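Local coordinates for malonate decarboxylase acyl carrier protein (Pseudomonas fluorescens, PDB 5VIT), which probably serves as the acyl carrier subunit of malonate decarboxylase, carrying acetyl and malonyl groups as thioesters on a phosphoribosyl-dephospho-CoA prosthetic group, at residues 53-58 against 75-80; 18-23 against 86-91; 40-45 against 57-62. One frame throughout, in Å; residues are numbered along the deposited sequence.

Interaction 1: residues 53-58 against 75-80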
loop_
_atom_site.group_PDB
_atom_site.type_symbol
_atom_site.label_atom_id
_atom_site.label_comp_id
_atom_site.label_asym_id
_atom_site.label_seq_id
_atom_site.Cartn_x
_atom_site.Cartn_y
_atom_site.Cartn_z
ATOM N N SER B 53 14.293 -18.912 11.485
ATOM C CA SER B 53 14.588 -17.501 11.226
ATOM C C SER B 53 13.455 -16.859 10.426
ATOM O O SER B 53 13.220 -15.651 10.512
ATOM C CB SER B 53 15.916 -17.352 10.495
ATOM O OG SER B 53 15.855 -18.063 9.277
ATOM N N ARG B 54 12.749 -17.684 9.661
ATOM C CA ARG B 54 11.521 -17.262 9.009
ATOM C C ARG B 54 10.487 -16.800 10.061
ATOM O O ARG B 54 9.953 -15.698 9.964
ATOM C CB ARG B 54 10.970 -18.405 8.147
ATOM C CG ARG B 54 9.630 -18.123 7.511
ATOM C CD ARG B 54 9.039 -19.384 6.859
ATOM N NE ARG B 54 9.452 -19.554 5.461
ATOM C CZ ARG B 54 10.459 -20.321 5.046
ATOM N NH1 ARG B 54 11.178 -21.023 5.923
ATOM N NH2 ARG B 54 10.739 -20.396 3.745
ATOM N N TRP B 55 10.236 -17.633 11.072
ATOM C CA TRP B 55 9.282 -17.288 12.124
ATOM C C TRP B 55 9.747 -16.043 12.894
ATOM O O TRP B 55 8.939 -15.195 13.278
ATOM C CB TRP B 55 9.076 -18.473 13.082
ATOM C CG TRP B 55 8.208 -19.582 12.516
ATOM C CD1 TRP B 55 8.635 -20.713 11.881
ATOM C CD2 TRP B 55 6.771 -19.645 12.514
ATOM N NE1 TRP B 55 7.562 -21.483 11.499
ATOM C CE2 TRP B 55 6.407 -20.848 11.874
ATOM C CE3 TRP B 55 5.763 -18.809 12.996
ATOM C CZ2 TRP B 55 5.077 -21.230 11.702
ATOM C CZ3 TRP B 55 4.446 -19.191 12.831
ATOM C CH2 TRP B 55 4.114 -20.388 12.192
ATOM N N GLN B 56 11.054 -15.929 13.099
ATOM C CA GLN B 56 11.636 -14.758 13.754
ATOM C C GLN B 56 11.319 -13.464 12.987
ATOM O O GLN B 56 10.881 -12.449 13.566
ATOM C CB GLN B 56 13.159 -14.939 13.886
ATOM C CG GLN B 56 13.854 -13.804 14.598
ATOM C CD GLN B 56 13.361 -13.630 16.019
ATOM O OE1 GLN B 56 13.150 -14.610 16.746
ATOM N NE2 GLN B 56 13.160 -12.377 16.424
ATOM N N HIS B 57 11.546 -13.499 11.682
ATOM C CA HIS B 57 11.258 -12.343 10.846
ATOM C C HIS B 57 9.791 -11.957 10.887
ATOM O O HIS B 57 9.459 -10.783 11.020
ATOM C CB HIS B 57 11.675 -12.614 9.404
ATOM C CG HIS B 57 13.156 -12.658 9.215
ATOM N ND1 HIS B 57 13.788 -13.661 8.514
ATOM C CD2 HIS B 57 14.130 -11.819 9.642
ATOM C CE1 HIS B 57 15.089 -13.436 8.513
ATOM N NE2 HIS B 57 15.323 -12.325 9.191
ATOM N N LEU B 58 8.930 -12.964 10.787
ATOM C CA LEU B 58 7.483 -12.776 10.775
ATOM C C LEU B 58 7.017 -11.992 12.013
ATOM O O LEU B 58 6.342 -10.951 11.906
ATOM C CB LEU B 58 6.811 -14.153 10.691
ATOM C CG LEU B 58 5.354 -14.281 10.258
ATOM C CD1 LEU B 58 5.039 -13.250 9.229
ATOM C CD2 LEU B 58 5.127 -15.652 9.654
ATOM N N ILE B 75 1.312 -21.973 19.065
ATOM C CA ILE B 75 1.041 -22.154 17.651
ATOM C C ILE B 75 1.297 -23.597 17.250
ATOM O O ILE B 75 2.320 -24.175 17.627
ATOM C CB ILE B 75 1.907 -21.208 16.797
ATOM C CG1 ILE B 75 1.449 -19.763 16.984
ATOM C CG2 ILE B 75 1.865 -21.611 15.331
ATOM C CD1 ILE B 75 2.361 -18.760 16.352
ATOM N N HIS B 76 0.354 -24.180 16.510
ATOM C CA HIS B 76 0.540 -25.503 15.920
ATOM C C HIS B 76 0.364 -25.357 14.433
ATOM O O HIS B 76 -0.759 -25.188 13.946
ATOM C CB HIS B 76 -0.447 -26.532 16.502
ATOM C CG HIS B 76 -0.366 -26.668 17.993
ATOM N ND1 HIS B 76 -1.455 -26.488 18.820
ATOM C CD2 HIS B 76 0.681 -26.962 18.807
ATOM C CE1 HIS B 76 -1.087 -26.665 20.077
ATOM N NE2 HIS B 76 0.206 -26.944 20.097
ATOM N N ASP B 77 1.483 -25.402 13.719
ATOM C CA ASP B 77 1.506 -25.166 12.287
ATOM C C ASP B 77 1.811 -26.409 11.451
ATOM O O ASP B 77 2.779 -27.129 11.700
ATOM C CB ASP B 77 2.533 -24.083 11.944
ATOM C CG ASP B 77 2.797 -24.011 10.462
ATOM O OD1 ASP B 77 1.982 -23.388 9.767
ATOM O OD2 ASP B 77 3.791 -24.599 9.979
ATOM N N PHE B 78 0.984 -26.627 10.434
ATOM C CA PHE B 78 1.157 -27.720 9.477
ATOM C C PHE B 78 1.493 -27.109 8.103
ATOM O O PHE B 78 0.808 -27.353 7.105
ATOM C CB PHE B 78 -0.126 -28.580 9.429
ATOM C CG PHE B 78 0.022 -29.918 8.743
ATOM C CD1 PHE B 78 1.217 -30.308 8.139
ATOM C CD2 PHE B 78 -1.064 -30.797 8.700
ATOM C CE1 PHE B 78 1.332 -31.542 7.509
ATOM C CE2 PHE B 78 -0.963 -32.032 8.062
ATOM C CZ PHE B 78 0.241 -32.409 7.470
ATOM N N GLY B 79 2.533 -26.287 8.062
ATOM C CA GLY B 79 3.041 -25.782 6.791
ATOM C C GLY B 79 2.288 -24.640 6.122
ATOM O O GLY B 79 2.269 -24.531 4.897
ATOM N N ALA B 80 1.666 -23.779 6.919
ATOM C CA ALA B 80 1.031 -22.593 6.388
ATOM C C ALA B 80 2.082 -21.668 5.745
ATOM O O ALA B 80 3.223 -21.639 6.189
ATOM C CB ALA B 80 0.280 -21.868 7.484
#
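Trp55 of the helix pushes the far end of its six-membered ring between Ile75 and Asp77 on the strand, and these three buried residues make up the whole contact. With CG beside the backbone N (chi1 -76°) and the indole turned across that bond (chi2 95°), the benzo edge leads. Asp77 stands at that edge, close to the ring plane: its CG lies 3.8 Å from Trp55 CZ2, while the carboxylate is turned 74° from the indole. Ile75 comes in obliquely with two branches, CG2 at 4.1 Å from Trp55 CH2 and Ile75 CD1 near Trp55 CZ3. The polar end of Asp77 is engaged away from the indole. OD1 accepts Ala80 N at 2.9 Å, and OD2 accepts Gly79 N at 2.8 Å from above the carboxylate plane, forming an Asx turn just after Asp77; Thr46 OG1 also bonds OD2. The carboxylate is therefore pinned while its carbon side meets the indole. Within the beta-alpha-beta unit 39-46, 52-62 and 71-78, Trp55 also packs on Val44 and Thr46 of strand 39-46, on Leu4 and Phe6 of strand 2-9, and on Val85 of helix 82-96.

Interaction 2: residues 18-23 against 86-91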
loop_
_atom_site.group_PDB
_atom_site.type_symbol
_atom_site.label_atom_id
_atom_site.label_comp_id
_atom_site.label_asym_id
_atom_site.label_seq_id
_atom_site.Cartn_x
_atom_site.Cartn_y
_atom_site.Cartn_z
ATOM N N ALA B 18 -8.301 -16.538 23.065
ATOM C CA ALA B 18 -8.814 -16.846 21.733
ATOM C C ALA B 18 -8.152 -18.055 21.094
ATOM O O ALA B 18 -6.980 -18.344 21.310
ATOM C CB ALA B 18 -8.679 -15.620 20.802
ATOM N N LEU B 19 -8.929 -18.761 20.292
ATOM C CA LEU B 19 -8.397 -19.822 19.465
ATOM C C LEU B 19 -8.774 -19.558 18.011
ATOM O O LEU B 19 -9.949 -19.383 17.694
ATOM C CB LEU B 19 -8.924 -21.183 19.899
ATOM C CG LEU B 19 -8.677 -22.187 18.763
ATOM C CD1 LEU B 19 -7.407 -23.009 18.971
ATOM C CD2 LEU B 19 -9.888 -23.046 18.523
ATOM N N VAL B 20 -7.789 -19.547 17.124
ATOM C CA VAL B 20 -8.071 -19.322 15.713
ATOM C C VAL B 20 -7.407 -20.421 14.899
ATOM O O VAL B 20 -6.333 -20.887 15.252
ATOM C CB VAL B 20 -7.584 -17.925 15.248
ATOM C CG1 VAL B 20 -7.604 -17.818 13.743
ATOM C CG2 VAL B 20 -8.462 -16.845 15.834
ATOM N N GLY B 21 -8.061 -20.867 13.836
ATOM C CA GLY B 21 -7.415 -21.763 12.905
ATOM C C GLY B 21 -7.596 -23.226 13.195
ATOM O O GLY B 21 -8.439 -23.632 13.990
ATOM N N CYS B 22 -6.763 -24.023 12.549
ATOM C CA CYS B 22 -6.929 -25.459 12.544
ATOM C C CYS B 22 -5.624 -26.091 12.050
ATOM O O CYS B 22 -4.917 -25.489 11.243
ATOM C CB CYS B 22 -8.115 -25.816 11.653
ATOM S SG CYS B 22 -8.329 -27.507 11.348
ATOM N N VAL B 23 -5.282 -27.279 12.540
ATOM C CA VAL B 23 -4.044 -27.901 12.116
ATOM C C VAL B 23 -4.305 -28.765 10.878
ATOM O O VAL B 23 -4.006 -29.955 10.849
ATOM C CB VAL B 23 -3.397 -28.729 13.257
ATOM C CG1 VAL B 23 -1.971 -29.088 12.908
ATOM C CG2 VAL B 23 -3.398 -27.915 14.538
ATOM N N ARG B 86 0.617 -14.893 9.142
ATOM C CA ARG B 86 0.399 -13.502 9.526
ATOM C C ARG B 86 -1.090 -13.169 9.687
ATOM O O ARG B 86 -1.496 -12.587 10.691
ATOM C CB ARG B 86 1.028 -12.552 8.506
ATOM C CG ARG B 86 0.685 -11.114 8.823
ATOM C CD ARG B 86 1.382 -10.099 7.945
ATOM N NE ARG B 86 0.866 -8.777 8.276
ATOM C CZ ARG B 86 1.130 -7.669 7.594
ATOM N NH1 ARG B 86 1.905 -7.704 6.512
ATOM N NH2 ARG B 86 0.605 -6.523 7.996
ATOM N N LEU B 87 -1.898 -13.562 8.700
ATOM C CA LEU B 87 -3.332 -13.277 8.718
ATOM C C LEU B 87 -4.037 -13.871 9.948
ATOM O O LEU B 87 -4.843 -13.207 10.593
ATOM C CB LEU B 87 -3.978 -13.799 7.436
ATOM C CG LEU B 87 -5.368 -13.265 7.106
ATOM C CD1 LEU B 87 -5.355 -11.731 7.029
ATOM C CD2 LEU B 87 -5.856 -13.872 5.797
ATOM N N ARG B 88 -3.722 -15.121 10.269
ATOM C CA ARG B 88 -4.289 -15.771 11.449
ATOM C C ARG B 88 -3.868 -15.164 12.774
ATOM O O ARG B 88 -4.675 -15.069 13.698
ATOM C CB ARG B 88 -3.922 -17.239 11.454
ATOM C CG ARG B 88 -4.806 -17.976 10.521
ATOM C CD ARG B 88 -4.894 -19.386 10.932
ATOM N NE ARG B 88 -6.243 -19.893 10.789
ATOM C CZ ARG B 88 -6.823 -20.176 9.636
ATOM N NH1 ARG B 88 -6.168 -19.964 8.500
ATOM N NH2 ARG B 88 -8.063 -20.667 9.626
ATOM N N LEU B 89 -2.600 -14.773 12.861
ATOM C CA LEU B 89 -2.091 -14.131 14.054
ATOM C C LEU B 89 -2.832 -12.823 14.266
ATOM O O LEU B 89 -3.165 -12.470 15.399
ATOM C CB LEU B 89 -0.584 -13.907 13.948
ATOM C CG LEU B 89 0.257 -15.098 14.395
ATOM C CD1 LEU B 89 1.678 -14.991 13.886
ATOM C CD2 LEU B 89 0.235 -15.134 15.908
ATOM N N GLU B 90 -3.110 -12.112 13.170
ATOM C CA GLU B 90 -3.837 -10.850 13.264
ATOM C C GLU B 90 -5.294 -11.120 13.654
ATOM O O GLU B 90 -5.857 -10.384 14.474
ATOM C CB GLU B 90 -3.723 -10.053 11.951
ATOM C CG GLU B 90 -2.338 -9.383 11.771
ATOM C CD GLU B 90 -2.022 -8.942 10.330
ATOM O OE1 GLU B 90 -2.492 -9.604 9.372
ATOM O OE2 GLU B 90 -1.270 -7.952 10.154
ATOM N N GLN B 91 -5.887 -12.187 13.110
ATOM C CA GLN B 91 -7.228 -12.625 13.529
ATOM C C GLN B 91 -7.302 -12.944 15.034
ATOM O O GLN B 91 -8.268 -12.592 15.723
ATOM C CB GLN B 91 -7.662 -13.866 12.750
ATOM C CG GLN B 91 -7.821 -13.679 11.246
ATOM C CD GLN B 91 -8.213 -14.979 10.529
ATOM O OE1 GLN B 91 -8.158 -16.079 11.110
ATOM N NE2 GLN B 91 -8.599 -14.855 9.255
#
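In Val20 a chi1 of 168° turns CG1 out toward the helix, and Arg88, its CG beside the backbone N, bends at chi3 (140°) so that NE comes over to meet it. This is alpha-on-beta packing at one margin of the mixed sheet: helix 86-91 runs nearly antiparallel to strand 18-21, outermost in this chain's sheet, their axes 155° apart in direction and 8.2 Å at closest approach. The bent Arg88 chain lays the edge of its guanidinium against the backbone of Gly21, with NE 3.1 Å from Gly21 CA and NH2 at 3.5 Å. A side chain at Gly21 would point straight into Arg88 NE, and the positive phi there also favours glycine. Beyond the bend, Arg88 NH1 forms a salt bridge with Asp27 at the start of the adjoining strand 27-34, so the same group touches one strand and is charge-paired to its neighbour. Replacing Arg88 by alanine removes the whole arm, which is likely to leave Asp27 without this charged mate and uncover the flank of Gly21. On the outer side of the helix, Arg86 grips Glu90 OE2 side-on with NE and NH2, and Arg86 NH1 bridges to Glu466 of the MdcA chain; this side of the helix therefore faces the partner subunit while Val20 and Gly21 lie against the other. One turn beyond Arg88, Gln91 reaches across Val20 at about a right angle, extended past CG, and puts OE1 3.2 Å from Val20 CG1.

Interaction 3: residues 40-45 against 57-62; sequences LSIQVQ and HLFERL
Ile42 CD1 sits squarely over one face of the Phe59 ring, 3.8 Å from its centroid and only 6° off the ring normal, a CH-pi contact that centres this buried interface. It belongs to the beta-alpha-beta unit formed by strand 39-46, helix 52-62 and strand 71-78, and joins the first strand of that unit to its helix. The isoleucine uses both branches. Its CG2 reaches the far end of the ring, 3.7 Å from Phe59 CZ, while CD1 covers the middle. Val44, two residues along on the same side of the strand, meets the ring differently: its CG2 lies near the ring plane, at the edge, 4.1 Å from Phe59 CZ. One phenyl group is thus touched on a face by one strand residue and on its rim by the residue two further on, with the helix and strand side chains coming from opposite directions.

The torsions of Ile42 explain how its two branches part. CG1 stands beside the backbone N (chi1 -58°) and the chain then extends (chi2 167°), which carries CD1 out over the ring while CG2 is left to meet its end.

Farther out, Phe6 of strand 2-9 meets the Phe59 ring edge-to-face and also packs on Ile42 and Val44. Ile75 from strand 71-78 and Leu89 from helix 82-96 touch Phe59 too, so both neighbouring strands and the second helix help surround the aromatic group. Leu58, next to Phe59 on the helix, packs on Ile490 of the MdcA chain, and Arg61 NH2 hydrogen-bonds Gly494 O of that chain. Back at the ring, the branch methyl of Ile42 also spans the neighbouring ring carbon: CG2 lies 3.9 Å from Phe59 CE1.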
loop_
_atom_site.group_PDB
_atom_site.type_symbol
_atom_site.label_atom_id
_atom_site.label_comp_id
_atom_site.label_asym_id
_atom_site.label_seq_id
_atom_site.Cartn_x
_atom_site.Cartn_y
_atom_site.Cartn_z
ATOM N N LEU B 40 5.869 -11.202 25.957
ATOM C CA LEU B 40 5.052 -12.012 25.068
ATOM C C LEU B 40 5.814 -13.279 24.754
ATOM O O LEU B 40 6.873 -13.219 24.116
ATOM C CB LEU B 40 4.731 -11.264 23.783
ATOM C CG LEU B 40 3.990 -12.047 22.700
ATOM C CD1 LEU B 40 2.508 -12.153 23.014
ATOM C CD2 LEU B 40 4.194 -11.374 21.365
ATOM N N SER B 41 5.291 -14.416 25.212
ATOM C CA SER B 41 5.953 -15.708 25.010
ATOM C C SER B 41 5.249 -16.506 23.930
ATOM O O SER B 41 4.053 -16.737 24.017
ATOM C CB SER B 41 5.984 -16.521 26.313
ATOM O OG SER B 41 6.875 -15.949 27.252
ATOM N N ILE B 42 5.999 -16.939 22.925
ATOM C CA ILE B 42 5.422 -17.670 21.805
ATOM C C ILE B 42 6.107 -19.013 21.631
ATOM O O ILE B 42 7.338 -19.099 21.547
ATOM C CB ILE B 42 5.532 -16.886 20.484
ATOM C CG1 ILE B 42 4.837 -15.522 20.600
ATOM C CG2 ILE B 42 4.962 -17.712 19.335
ATOM C CD1 ILE B 42 5.151 -14.561 19.458
ATOM N N GLN B 43 5.291 -20.058 21.600
ATOM C CA GLN B 43 5.748 -21.402 21.302
ATOM C C GLN B 43 5.220 -21.801 19.928
ATOM O O GLN B 43 4.027 -21.655 19.663
ATOM C CB GLN B 43 5.254 -22.371 22.365
ATOM C CG GLN B 43 5.835 -23.743 22.271
ATOM C CD GLN B 43 7.033 -23.900 23.168
ATOM O OE1 GLN B 43 7.607 -22.909 23.655
ATOM N NE2 GLN B 43 7.402 -25.150 23.431
ATOM N N VAL B 44 6.100 -22.287 19.058
ATOM C CA VAL B 44 5.693 -22.738 17.731
ATOM C C VAL B 44 6.064 -24.195 17.537
ATOM O O VAL B 44 7.214 -24.588 17.745
ATOM C CB VAL B 44 6.349 -21.918 16.577
ATOM C CG1 VAL B 44 5.988 -22.522 15.216
ATOM C CG2 VAL B 44 5.946 -20.456 16.631
ATOM N N GLN B 45 5.084 -24.994 17.139
ATOM C CA GLN B 45 5.345 -26.344 16.674
ATOM C C GLN B 45 4.976 -26.375 15.208
ATOM O O GLN B 45 3.836 -26.044 14.843
ATOM C CB GLN B 45 4.541 -27.361 17.466
ATOM C CG GLN B 45 5.387 -28.378 18.150
ATOM C CD GLN B 45 4.622 -29.146 19.208
ATOM O OE1 GLN B 45 3.436 -28.902 19.435
ATOM N NE2 GLN B 45 5.305 -30.074 19.872
ATOM N N HIS B 57 11.546 -13.499 11.682
ATOM C CA HIS B 57 11.258 -12.343 10.846
ATOM C C HIS B 57 9.791 -11.957 10.887
ATOM O O HIS B 57 9.459 -10.783 11.020
ATOM C CB HIS B 57 11.675 -12.614 9.404
ATOM C CG HIS B 57 13.156 -12.658 9.215
ATOM N ND1 HIS B 57 13.788 -13.661 8.514
ATOM C CD2 HIS B 57 14.130 -11.819 9.642
ATOM C CE1 HIS B 57 15.089 -13.436 8.513
ATOM N NE2 HIS B 57 15.323 -12.325 9.191
ATOM N N LEU B 58 8.930 -12.964 10.787
ATOM C CA LEU B 58 7.483 -12.776 10.775
ATOM C C LEU B 58 7.017 -11.992 12.013
ATOM O O LEU B 58 6.342 -10.951 11.906
ATOM C CB LEU B 58 6.811 -14.153 10.691
ATOM C CG LEU B 58 5.354 -14.281 10.258
ATOM C CD1 LEU B 58 5.039 -13.250 9.229
ATOM C CD2 LEU B 58 5.127 -15.652 9.654
ATOM N N PHE B 59 7.420 -12.478 13.188
ATOM C CA PHE B 59 7.084 -11.830 14.457
ATOM C C PHE B 59 7.727 -10.449 14.599
ATOM O O PHE B 59 7.135 -9.525 15.161
ATOM C CB PHE B 59 7.524 -12.711 15.629
ATOM C CG PHE B 59 6.797 -14.023 15.713
ATOM C CD1 PHE B 59 7.479 -15.189 16.015
ATOM C CD2 PHE B 59 5.432 -14.087 15.520
ATOM C CE1 PHE B 59 6.813 -16.392 16.110
ATOM C CE2 PHE B 59 4.764 -15.297 15.613
ATOM C CZ PHE B 59 5.455 -16.446 15.906
ATOM N N GLU B 60 8.957 -10.321 14.121
ATOM C CA GLU B 60 9.650 -9.048 14.187
ATOM C C GLU B 60 8.836 -7.964 13.494
ATOM O O GLU B 60 8.678 -6.877 14.025
ATOM C CB GLU B 60 11.028 -9.149 13.553
ATOM C CG GLU B 60 12.078 -9.706 14.475
ATOM C CD GLU B 60 13.381 -9.984 13.752
ATOM O OE1 GLU B 60 13.466 -9.707 12.529
ATOM O OE2 GLU B 60 14.313 -10.493 14.409
ATOM N N ARG B 61 8.309 -8.285 12.313
ATOM C CA ARG B 61 7.532 -7.340 11.519
ATOM C C ARG B 61 6.193 -7.071 12.125
ATOM O O ARG B 61 5.702 -5.939 12.126
ATOM C CB ARG B 61 7.339 -7.869 10.115
ATOM C CG ARG B 61 8.631 -7.977 9.390
ATOM C CD ARG B 61 8.362 -8.015 7.950
ATOM N NE ARG B 61 9.602 -8.000 7.202
ATOM C CZ ARG B 61 9.641 -7.879 5.886
ATOM N NH1 ARG B 61 8.496 -7.748 5.227
ATOM N NH2 ARG B 61 10.808 -7.885 5.248
ATOM N N LEU B 62 5.588 -8.131 12.630
ATOM C CA LEU B 62 4.304 -8.019 13.279
ATOM C C LEU B 62 4.375 -7.049 14.480
ATOM O O LEU B 62 3.474 -6.237 14.690
ATOM C CB LEU B 62 3.844 -9.411 13.698
ATOM C CG LEU B 62 2.393 -9.612 14.090
ATOM C CD1 LEU B 62 1.463 -9.248 12.934
ATOM C CD2 LEU B 62 2.212 -11.057 14.549
#

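Of the contacting segments, 18-23 comes first along the chain, but its partner on helix 82-96 comes last, so interaction 2 closes the longest loop and encloses the other two. Inside it, interaction 3 closes a short loop from strand 39-46 to helix 52-62. Interaction 1 then starts on that same helix, sharing His57 and Leu58, and closes on strand 71-78; the two follow each other through one beta-alpha-beta unit. Its strands are sheet neighbours, joined by backbone hydrogen bonds of Ile75 and Asp77 with Gln43 and Gln45. Leu89 reaches Phe59 and Ile75, while Arg88 and Gln91 meet strand 18-21, so helix 82-96 spans from edge strand to mid-sheet.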